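Local coordinates for amidase, hydantoinase/carbamoylase family (Burkholderia ambifaria, PDB 5TP4), which probably hydrolyses N-carbamoyl-L-amino acids as a zinc-dependent amidase of the peptidase M20 family, at residues A75-A80 and R116-A121. Numbering follows the deposited sequence.
With EDO (1,2-ethanediol), chain U.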
ATOM      1  N   ALA B  75      28.250 -36.451  -0.527  1.00  7.18           N
ATOM      2  CA  ALA B  75      29.639 -36.902  -0.564  1.00  7.39           C
ATOM      3  C   ALA B  75      29.902 -37.708   0.704  1.00  9.66           C
ATOM      4  O   ALA B  75      29.537 -37.278   1.809  1.00 13.53           O
ATOM      5  CB  ALA B  75      30.607 -35.717  -0.648  1.00  7.22           C
ATOM      6  N   ARG B  76      30.539 -38.867   0.554  1.00  8.34           N
ATOM      7  CA  ARG B  76      30.667 -39.833   1.638  1.00 11.70           C
ATOM      8  C   ARG B  76      32.123 -40.044   2.022  1.00 13.84           C
ATOM      9  O   ARG B  76      32.973 -40.260   1.155  1.00 12.01           O
ATOM     10  CB  ARG B  76      30.058 -41.164   1.211  1.00 11.62           C
ATOM     11  CG  ARG B  76      30.368 -42.347   2.122  1.00 14.56           C
ATOM     12  CD  ARG B  76      29.535 -42.364   3.377  1.00 19.63           C
ATOM     13  NE  ARG B  76      29.739 -43.651   4.049  1.00 18.56           N
ATOM     14  CZ  ARG B  76      28.815 -44.300   4.744  1.00 15.48           C
ATOM     15  NH1 ARG B  76      27.599 -43.781   4.895  1.00 17.36           N
ATOM     16  NH2 ARG B  76      29.132 -45.463   5.303  1.00 18.99           N
ATOM     17  N   ARG B  77      32.400 -39.999   3.330  1.00  8.34           N
ATOM     18  CA  ARG B  77      33.689 -40.389   3.897  1.00  8.75           C
ATOM     19  C   ARG B  77      33.436 -41.478   4.932  1.00 10.88           C
ATOM     20  O   ARG B  77      32.949 -41.185   6.026  1.00 12.79           O
ATOM     21  CB  ARG B  77      34.391 -39.196   4.554  1.00  8.46           C
ATOM     22  CG  ARG B  77      35.800 -39.494   5.063  1.00 10.74           C
ATOM     23  CD  ARG B  77      36.396 -38.202   5.630  1.00 11.40           C
ATOM     24  NE  ARG B  77      37.858 -38.218   5.743  1.00 13.91           N
ATOM     25  CZ  ARG B  77      38.536 -38.599   6.823  1.00 17.54           C
ATOM     26  NH1 ARG B  77      37.899 -39.067   7.896  1.00 13.84           N
ATOM     27  NH2 ARG B  77      39.861 -38.513   6.825  1.00 16.14           N
ATOM     28  N   ASP B  78      33.787 -42.715   4.593  1.00  9.80           N
ATOM     29  CA  ASP B  78      33.520 -43.846   5.474  1.00 10.33           C
ATOM     30  C   ASP B  78      34.228 -43.653   6.808  1.00 10.50           C
ATOM     31  O   ASP B  78      35.294 -43.036   6.887  1.00 13.79           O
ATOM     32  CB  ASP B  78      34.047 -45.134   4.857  1.00 16.01           C
ATOM     33  CG  ASP B  78      33.208 -45.647   3.698  1.00 14.33           C
ATOM     34  OD1 ASP B  78      32.026 -45.263   3.545  1.00 14.10           O
ATOM     35  OD2 ASP B  78      33.753 -46.499   2.979  1.00 17.72           O
ATOM     36  N   GLY B  79      33.651 -44.228   7.860  1.00 13.15           N
ATOM     37  CA  GLY B  79      34.316 -44.347   9.132  1.00 12.24           C
ATOM     38  C   GLY B  79      34.719 -45.791   9.372  1.00 16.10           C
ATOM     39  O   GLY B  79      34.548 -46.671   8.530  1.00 17.39           O
ATOM     40  N   ALA B  80      35.260 -46.025  10.567  1.00 15.41           N
ATOM     41  CA  ALA B  80      35.701 -47.368  10.920  1.00 14.94           C
ATOM     42  C   ALA B  80      34.536 -48.303  11.199  1.00 18.74           C
ATOM     43  O   ALA B  80      34.691 -49.522  11.078  1.00 20.24           O
ATOM     44  CB  ALA B  80      36.625 -47.300  12.137  1.00 17.66           C
ATOM     45  N   ARG B 116      38.752 -32.096   4.476  1.00  9.92           N
ATOM     46  CA  ARG B 116      40.139 -31.847   4.089  1.00 10.02           C
ATOM     47  C   ARG B 116      41.033 -31.771   5.315  1.00 10.31           C
ATOM     48  O   ARG B 116      42.173 -32.254   5.301  1.00 10.88           O
ATOM     49  CB  ARG B 116      40.254 -30.548   3.293  1.00 11.54           C
ATOM     50  CG  ARG B 116      39.640 -30.633   1.903  1.00 10.12           C
ATOM     51  CD  ARG B 116      39.607 -29.233   1.248  1.00 11.72           C
ATOM     52  NE  ARG B 116      39.383 -29.339  -0.193  1.00 10.46           N
ATOM     53  CZ  ARG B 116      39.332 -28.286  -1.003  1.00 15.56           C
ATOM     54  NH1 ARG B 116      39.437 -27.057  -0.491  1.00 15.45           N
ATOM     55  NH2 ARG B 116      39.183 -28.458  -2.317  1.00 18.85           N
ATOM     56  N   THR B 117      40.510 -31.193   6.395  1.00 10.37           N
ATOM     57  CA  THR B 117      41.250 -31.150   7.653  1.00 10.40           C
ATOM     58  C   THR B 117      41.425 -32.546   8.255  1.00 10.33           C
ATOM     59  O   THR B 117      42.532 -32.903   8.686  1.00 12.29           O
ATOM     60  CB  THR B 117      40.547 -30.172   8.608  1.00 11.84           C
ATOM     61  OG1 THR B 117      40.877 -28.828   8.185  1.00 10.80           O
ATOM     62  CG2 THR B 117      40.984 -30.380  10.056  1.00 13.68           C
ATOM     63  N   LEU B 118      40.377 -33.368   8.253  1.00 10.60           N
ATOM     64  CA  LEU B 118      40.531 -34.738   8.742  1.00  9.60           C
ATOM     65  C   LEU B 118      41.544 -35.516   7.911  1.00 11.59           C
ATOM     66  O   LEU B 118      42.323 -36.300   8.458  1.00 15.24           O
ATOM     67  CB  LEU B 118      39.181 -35.455   8.737  1.00 11.28           C
ATOM     68  CG  LEU B 118      38.142 -34.841   9.678  1.00 14.80           C
ATOM     69  CD1 LEU B 118      36.873 -35.645   9.626  1.00 13.51           C
ATOM     70  CD2 LEU B 118      38.667 -34.732  11.150  1.00 15.10           C
ATOM     71  N   ASN B 119      41.549 -35.304   6.589  1.00 12.64           N
ATOM     72  CA  ASN B 119      42.541 -35.937   5.723  1.00 11.67           C
ATOM     73  C   ASN B 119      43.948 -35.495   6.091  1.00 11.05           C
ATOM     74  O   ASN B 119      44.859 -36.326   6.209  1.00 11.80           O
ATOM     75  CB  ASN B 119      42.269 -35.617   4.250  1.00 15.06           C
ATOM     76  CG  ASN B 119      41.046 -36.304   3.711  1.00 16.98           C
ATOM     77  OD1 ASN B 119      40.476 -37.201   4.348  1.00 14.92           O
ATOM     78  ND2 ASN B 119      40.610 -35.872   2.522  1.00 12.82           N
ATOM     79  N   ASP B 120      44.144 -34.183   6.281  1.00 13.27           N
ATOM     80  CA  ASP B 120      45.463 -33.666   6.639  1.00 16.82           C
ATOM     81  C   ASP B 120      45.945 -34.241   7.966  1.00 18.85           C
ATOM     82  O   ASP B 120      47.143 -34.502   8.135  1.00 17.55           O
ATOM     83  CB  ASP B 120      45.425 -32.140   6.738  1.00 15.97           C
ATOM     84  CG  ASP B 120      45.240 -31.470   5.387  1.00 22.35           C
ATOM     85  OD1 ASP B 120      45.398 -32.147   4.364  1.00 20.55           O
ATOM     86  OD2 ASP B 120      44.937 -30.261   5.373  1.00 22.09           O
ATOM     87  N   ALA B 121      45.033 -34.420   8.923  1.00 13.75           N
ATOM     88  CA  ALA B 121      45.391 -34.913  10.248  1.00 15.47           C
ATOM     89  C   ALA B 121      45.478 -36.428  10.328  1.00 20.32           C
ATOM     90  O   ALA B 121      45.858 -36.954  11.382  1.00 19.28           O
ATOM     91  CB  ALA B 121      44.375 -34.418  11.282  1.00 14.39           C
TER
HETATM   92  C1  EDO U 506      36.589 -42.893   1.768  1.00 30.80           C
HETATM   93  O1  EDO U 506      36.681 -41.631   2.446  1.00 27.67           O
HETATM   94  C2  EDO U 506      35.375 -42.863   0.859  1.00 26.72           C
HETATM   95  O2  EDO U 506      34.245 -43.155   1.679  1.00 23.03           O
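In the alpha/beta domain of this M20-family amidase, strand 73-77 of the mixed sheet meets the last turns of helix 105-121 through one arginine, R77, which reaches across to L118 and N119. R77 CG is anti to the backbone N (chi1 -175°) and the chain stays extended to NE, carrying the guanidinium across to the helix, where the CA atoms of R77 and N119 are 10.1 Å apart. The group grips the amide oxygen side-on with two nitrogens: R77 NE lies 3.1 Å from N119 OD1, and R77 NH2 makes the straighter bond to the same atom at 2.9 Å. OD1 sits in the guanidinium plane, whereas the two flat groups are turned 34° apart; NH2 lies in the carbonyl plane, and NE is tilted out of it. L118 CB packs over one guanidinium face, toward its rim, 3.7 Å from R77 CZ. On the strand side an ethanediol, probably from the crystallisation liquor, bridges the backbone, with D78 N 3.0 Å from its O2, which also hydrogen-bonds R76 O. Each polar end has a second partner: R77 NH2 donates a hydrogen bond to I123 O, and N119 ND2 donates one to A61 O. L118 packs against L409 and L413 of helix 398-416, while the backbone of R77 pairs with L129 on the adjacent antiparallel strand 129-133.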